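Long-range contacts in Lmo2125 protein (Listeria monocytogenes serovar 1/2a, PDB 5TU0), which binds maltose and probably hands it to a membrane transporter, as the solute-binding lipoprotein of a bacterial sugar-uptake system: residues 115-120 with 330-335; 131-136 with 260-265. The protein carries 2 engineered substitutions. All coordinates share one frame; numbering follows the deposited sequence. Where two conformers were deposited one is given.

Contact 1 (115-120 with 330-335)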
loop_
_atom_site.group_PDB
_atom_site.type_symbol
_atom_site.label_atom_id
_atom_site.label_comp_id
_atom_site.label_asym_id
_atom_site.label_seq_id
_atom_site.Cartn_x
_atom_site.Cartn_y
_atom_site.Cartn_z
ATOM N N THR A 115 1.180 -0.052 4.790
ATOM C CA THR A 115 2.358 0.368 4.083
ATOM C C THR A 115 3.420 -0.677 4.362
ATOM O O THR A 115 3.212 -1.592 5.176
ATOM C CB THR A 115 2.841 1.777 4.510
ATOM O OG1 THR A 115 3.901 2.207 3.646
ATOM C CG2 THR A 115 3.346 1.797 5.944
ATOM N N LEU A 116 4.535 -0.545 3.673
ATOM C CA LEU A 116 5.656 -1.442 3.841
ATOM C C LEU A 116 6.314 -1.278 5.206
ATOM O O LEU A 116 6.353 -0.189 5.772
ATOM C CB LEU A 116 6.688 -1.226 2.736
ATOM C CG LEU A 116 6.282 -1.581 1.313
ATOM C CD1 LEU A 116 7.468 -1.353 0.384
ATOM C CD2 LEU A 116 5.809 -3.019 1.203
ATOM N N VAL A 117 6.859 -2.382 5.704
ATOM C CA VAL A 117 7.494 -2.433 7.005
ATOM C C VAL A 117 8.740 -3.310 6.903
ATOM O O VAL A 117 9.016 -3.891 5.845
ATOM C CB VAL A 117 6.525 -3.005 8.087
ATOM C CG1 VAL A 117 5.297 -2.108 8.249
ATOM C CG2 VAL A 117 6.075 -4.423 7.754
ATOM N N LEU A 118 9.492 -3.392 7.990
ATOM C CA LEU A 118 10.668 -4.274 8.039
ATOM C C LEU A 118 10.338 -5.501 8.901
ATOM O O LEU A 118 10.047 -5.369 10.105
ATOM C CB LEU A 118 11.867 -3.563 8.660
ATOM C CG LEU A 118 13.147 -4.404 8.698
ATOM C CD1 LEU A 118 13.803 -4.412 7.322
ATOM C CD2 LEU A 118 14.130 -3.916 9.751
ATOM N N TYR A 119 10.348 -6.679 8.288
ATOM C CA TYR A 119 10.190 -7.935 9.025
ATOM C C TYR A 119 11.577 -8.406 9.361
ATOM O O TYR A 119 12.484 -8.245 8.545
ATOM C CB TYR A 119 9.550 -9.023 8.174
ATOM C CG TYR A 119 8.084 -8.843 7.929
ATOM C CD1 TYR A 119 7.159 -9.238 8.885
ATOM C CD2 TYR A 119 7.615 -8.327 6.721
ATOM C CE1 TYR A 119 5.805 -9.087 8.668
ATOM C CE2 TYR A 119 6.266 -8.189 6.487
ATOM C CZ TYR A 119 5.362 -8.566 7.466
ATOM O OH TYR A 119 4.025 -8.414 7.256
ATOM N N TYR A 120 11.764 -8.969 10.551
ATOM C CA TYR A 120 13.078 -9.538 10.914
ATOM C C TYR A 120 12.862 -10.799 11.730
ATOM O O TYR A 120 11.784 -11.017 12.313
ATOM C CB TYR A 120 13.994 -8.531 11.650
ATOM C CG TYR A 120 13.588 -8.208 13.066
ATOM C CD1 TYR A 120 12.560 -7.312 13.329
ATOM C CD2 TYR A 120 14.247 -8.796 14.157
ATOM C CE1 TYR A 120 12.185 -7.028 14.629
ATOM C CE2 TYR A 120 13.876 -8.508 15.463
ATOM C CZ TYR A 120 12.844 -7.622 15.686
ATOM O OH TYR A 120 12.463 -7.330 16.972
ATOM N N ASN A 330 2.079 -1.835 15.202
ATOM C CA ASN A 330 2.934 -0.714 15.612
ATOM C C ASN A 330 3.822 -0.234 14.455
ATOM O O ASN A 330 3.947 0.969 14.229
ATOM C CB ASN A 330 3.843 -1.089 16.801
ATOM C CG ASN A 330 3.086 -1.257 18.112
ATOM O OD1 ASN A 330 1.925 -0.871 18.248
ATOM N ND2 ASN A 330 3.756 -1.831 19.089
ATOM N N ALA A 331 4.440 -1.183 13.751
ATOM C CA ALA A 331 5.300 -0.864 12.596
ATOM C C ALA A 331 4.533 -0.138 11.498
ATOM O O ALA A 331 5.001 0.860 10.967
ATOM C CB ALA A 331 5.934 -2.120 12.038
ATOM N N VAL A 332 3.359 -0.652 11.153
ATOM C CA VAL A 332 2.508 -0.014 10.145
ATOM C C VAL A 332 2.110 1.393 10.560
ATOM O O VAL A 332 2.226 2.318 9.771
ATOM C CB VAL A 332 1.229 -0.840 9.855
ATOM C CG1 VAL A 332 0.217 -0.034 9.017
ATOM C CG2 VAL A 332 1.606 -2.124 9.150
ATOM N N ILE A 333 1.666 1.564 11.801
ATOM C CA ILE A 333 1.259 2.895 12.280
ATOM C C ILE A 333 2.419 3.897 12.229
ATOM O O ILE A 333 2.249 5.046 11.786
ATOM C CB ILE A 333 0.674 2.813 13.710
ATOM C CG1 ILE A 333 -0.668 2.058 13.682
ATOM C CG2 ILE A 333 0.488 4.206 14.296
ATOM C CD1 ILE A 333 -1.226 1.708 15.054
ATOM N N GLU A 334 3.590 3.448 12.688
ATOM C CA GLU A 334 4.777 4.292 12.731
ATOM C C GLU A 334 5.265 4.628 11.338
ATOM O O GLU A 334 5.533 5.787 11.038
ATOM C CB GLU A 334 5.895 3.593 13.518
ATOM C CG GLU A 334 7.159 4.413 13.724
ATOM C CD GLU A 334 6.922 5.694 14.507
ATOM O OE1 GLU A 334 6.045 5.713 15.404
ATOM O OE2 GLU A 334 7.641 6.682 14.227
ATOM N N GLN A 335 5.358 3.622 10.481
ATOM C CA GLN A 335 5.853 3.847 9.123
ATOM C C GLN A 335 4.878 4.698 8.296
ATOM O O GLN A 335 5.291 5.520 7.479
ATOM C CB GLN A 335 6.137 2.526 8.414
ATOM C CG GLN A 335 6.879 2.706 7.109
ATOM C CD GLN A 335 8.250 3.321 7.314
ATOM O OE1 GLN A 335 8.986 2.942 8.221
ATOM N NE2 GLN A 335 8.596 4.275 6.471
#

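Contact 2 (131-136 with 260-265)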
loop_
_atom_site.group_PDB
_atom_site.type_symbol
_atom_site.label_atom_id
_atom_site.label_comp_id
_atom_site.label_asym_id
_atom_site.label_seq_id
_atom_site.Cartn_x
_atom_site.Cartn_y
_atom_site.Cartn_z
ATOM N N THR A 131 18.846 1.529 11.420
ATOM C CA THR A 131 19.253 2.340 10.294
ATOM C C THR A 131 19.732 1.480 9.135
ATOM O O THR A 131 20.053 0.295 9.313
ATOM C CB THR A 131 20.444 3.257 10.688
ATOM O OG1 THR A 131 21.613 2.457 10.981
ATOM C CG2 THR A 131 20.121 4.099 11.882
ATOM N N PHE A 132 19.821 2.087 7.953
ATOM C CA PHE A 132 20.442 1.401 6.829
ATOM C C PHE A 132 21.935 1.128 7.068
ATOM O O PHE A 132 22.484 0.187 6.476
ATOM C CB PHE A 132 20.141 2.078 5.479
ATOM C CG PHE A 132 18.881 1.558 4.837
ATOM C CD1 PHE A 132 17.645 1.969 5.271
ATOM C CD2 PHE A 132 18.946 0.614 3.821
ATOM C CE1 PHE A 132 16.483 1.464 4.705
ATOM C CE2 PHE A 132 17.793 0.117 3.239
ATOM C CZ PHE A 132 16.555 0.543 3.689
ATOM N N LYS A 133 22.585 1.936 7.911
ATOM C CA LYS A 133 23.992 1.688 8.271
ATOM C C LYS A 133 24.062 0.325 8.977
ATOM O O LYS A 133 24.963 -0.467 8.717
ATOM C CB LYS A 133 24.544 2.778 9.195
ATOM C CG LYS A 133 24.677 4.173 8.594
ATOM C CD LYS A 133 26.027 4.438 7.942
ATOM C CE LYS A 133 26.253 3.642 6.686
ATOM N NZ LYS A 133 27.563 3.976 6.060
ATOM N N ASP A 134 23.091 0.065 9.854
ATOM C CA ASP A 134 22.994 -1.212 10.584
ATOM C C ASP A 134 22.761 -2.369 9.598
ATOM O O ASP A 134 23.359 -3.434 9.742
ATOM C CB ASP A 134 21.856 -1.220 11.602
ATOM C CG ASP A 134 22.012 -0.175 12.693
ATOM O OD1 ASP A 134 23.146 0.315 12.938
ATOM O OD2 ASP A 134 20.968 0.155 13.322
ATOM N N LEU A 135 21.902 -2.157 8.607
ATOM C CA LEU A 135 21.689 -3.162 7.570
ATOM C C LEU A 135 22.953 -3.410 6.747
ATOM O O LEU A 135 23.227 -4.551 6.376
ATOM C CB LEU A 135 20.547 -2.772 6.627
ATOM C CG LEU A 135 19.149 -2.673 7.225
ATOM C CD1 LEU A 135 18.179 -2.112 6.188
ATOM C CD2 LEU A 135 18.671 -4.023 7.764
ATOM N N GLU A 136 23.718 -2.357 6.444
ATOM C CA GLU A 136 24.959 -2.523 5.679
ATOM C C GLU A 136 25.941 -3.425 6.459
ATOM O O GLU A 136 26.605 -4.298 5.871
ATOM C CB GLU A 136 25.596 -1.162 5.343
ATOM C CG GLU A 136 24.790 -0.349 4.325
ATOM C CD GLU A 136 25.303 1.063 4.117
ATOM O OE1 GLU A 136 26.416 1.380 4.583
ATOM O OE2 GLU A 136 24.572 1.879 3.504
ATOM N N THR A 260 16.055 3.896 9.139
ATOM C CA THR A 260 16.381 5.248 8.665
ATOM C C THR A 260 17.473 5.228 7.587
ATOM O O THR A 260 18.460 4.522 7.718
ATOM C CB THR A 260 16.817 6.108 9.872
ATOM O OG1 THR A 260 15.742 6.137 10.835
ATOM C CG2 THR A 260 17.199 7.545 9.448
ATOM N N LEU A 261 17.277 5.991 6.520
ATOM C CA LEU A 261 18.236 6.064 5.419
ATOM C C LEU A 261 19.524 6.787 5.823
ATOM O O LEU A 261 19.559 7.482 6.844
ATOM C CB LEU A 261 17.596 6.759 4.210
ATOM C CG LEU A 261 16.389 6.053 3.567
ATOM C CD1 LEU A 261 15.636 6.957 2.593
ATOM C CD2 LEU A 261 16.831 4.762 2.875
ATOM N N ASN A 262 20.576 6.621 5.013
ATOM C CA ASN A 262 21.874 7.243 5.248
ATOM C C ASN A 262 21.901 8.764 5.296
ATOM O O ASN A 262 22.855 9.339 5.823
ATOM C CB ASN A 262 22.918 6.745 4.218
ATOM C CG ASN A 262 23.269 5.260 4.414
ATOM O OD1 ASN A 262 22.700 4.560 5.284
ATOM N ND2 ASN A 262 24.187 4.780 3.598
ATOM N N ASN A 263 20.875 9.405 4.727
ATOM C CA ASN A 263 20.760 10.876 4.784
ATOM C C ASN A 263 20.038 11.347 6.057
ATOM O O ASN A 263 19.800 12.544 6.240
ATOM C CB ASN A 263 20.015 11.415 3.548
ATOM C CG ASN A 263 18.589 10.900 3.432
ATOM O OD1 ASN A 263 18.131 10.077 4.223
ATOM N ND2 ASN A 263 17.871 11.392 2.413
ATOM N N GLY A 264 19.663 10.402 6.923
ATOM C CA GLY A 264 18.960 10.726 8.171
ATOM C C GLY A 264 17.456 10.842 8.016
ATOM O O GLY A 264 16.746 11.104 9.001
ATOM N N LYS A 265 16.963 10.642 6.799
ATOM C CA LYS A 265 15.527 10.731 6.530
ATOM C C LYS A 265 14.891 9.358 6.516
ATOM O O LYS A 265 15.574 8.342 6.354
ATOM C CB LYS A 265 15.267 11.480 5.223
ATOM C CG LYS A 265 15.797 12.896 5.271
ATOM C CD LYS A 265 15.353 13.730 4.086
ATOM C CE LYS A 265 15.766 15.180 4.301
ATOM N NZ LYS A 265 15.196 16.114 3.288
HETATM O O HOH W 1 21.368 4.715 7.662
#

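Contact 1 (115-120 with 330-335)
Ala-331 presents its methyl to Val-117, the two meeting through CB of Ala-331 and CG1 of Val-117 at 3.8 Å. The CA atoms of Ala-331 and Val-117 lie 6.2 Å apart, and nothing stands between the valine branch and the alanine CB. The same alanine also touches Val-255 of the adjoining strand 253-256. Val-332 receives the same methyl of Val-117 from its own side. With CG1 of Val-332 anti to the backbone N (chi1 169°), its CG2 is left beside that N, 3.8 Å from Val-117 CG1, which comes just as near the backbone N of Val-332. One branch of Val-117 thus serves both helix residues, whereas its CG2 turns to the ring of Tyr-119, sitting over one face and offset toward the rim. The carbonyl O of Val-332 faces the methyl of Thr-115, CG2 to O 4.0 Å. One turn beyond Ala-331, Gln-335 crosses Thr-115 at about a right angle, its CB 3.8 Å from Thr-115 CG2. With CG anti to the backbone N (chi1 -170°), Gln-335 CG lies 3.2 Å from Leu-116 O, a tight apolar-to-polar contact. The bend at chi2 turns the amide away from a straight course, and its OE1 accepts from the backbone N of Ile-258. Thr-115 OG1 is likewise taken elsewhere, by the backbone O of Phe-270. The contact buries Thr-115 N and Leu-116 O, for which the model holds no partner. Helix 327-336 lies against the long strand 105-121 through Ala-331, Val-332 and the aliphatic part of Gln-335, the alpha/beta packing of helix on central sheet found in the lobes of bacterial solute-binding proteins.

Contact 2 (131-136 with 260-265)
Phe-132 N donates to the carbonyl O of Thr-260 at 2.8 Å in a nearly straight bond (167° at the hydrogen), beside the single beta bridge that pairs Thr-131 with Thr-260. The second direct hydrogen bond joins side chains tip to tip. Asn-262 ND2 gives to the syn side of Glu-136 OE2 at 2.9 Å, the two flat groups turned 71° against each other. Extended beyond CG (chi2 172°), the glutamate carries its carboxylate out to the asparagine; OE2 is gripped a second time by Tyr-201 OH from helix 193-208, and OE1 forms a salt bridge with Lys-133 NZ at 3.2 Å.

One water works as a bridge: it accepts from Lys-133 N at 3.0 Å and donates to Asn-262 OD1 at 2.7 Å and to Thr-260 O at 2.9 Å.

These bonds gather at the first turn of helix 132-138, whose start is a capping box: Asp-134 N donates to Thr-131 OG1 at 3.0 Å, while Thr-131 N meets Asp-134 OD2 from above the carboxylate plane.

Apolar contact sandwiches the Phe-132 ring. Leu-261 CD2 makes a CH-pi contact 4.1 Å from the ring centroid, toward the rim of one face; Leu-135 CD1 covers the centre of the opposite face, and Thr-260 O lies at the edge. Leu-261 also begins the type I turn that ends at Gly-264.

Contact 1 lies nearer the middle of the molecule, about 11 Å from the chain's centre, and contact 2 farther out at about 22 Å. Their centres are about 16 Å apart and their nearest atoms about 5 Å, without touching. Strand 105-121 precedes helix 132-138 in the chain. Both segments of contact 2 lie between residues 120 and 330, which nests it within the loop that contact 1 closes. Contact 1 borders the sugar site: the side chain of Leu-116 is about 7 Å from a bound glucose unit, Glu-114 of the ligand pocket directly precedes 115-120, and Val-332 touches Pro-240, next to the pocket residue Trp-241. The backbone around Ile-258, held by Gln-335, runs on into 260-265.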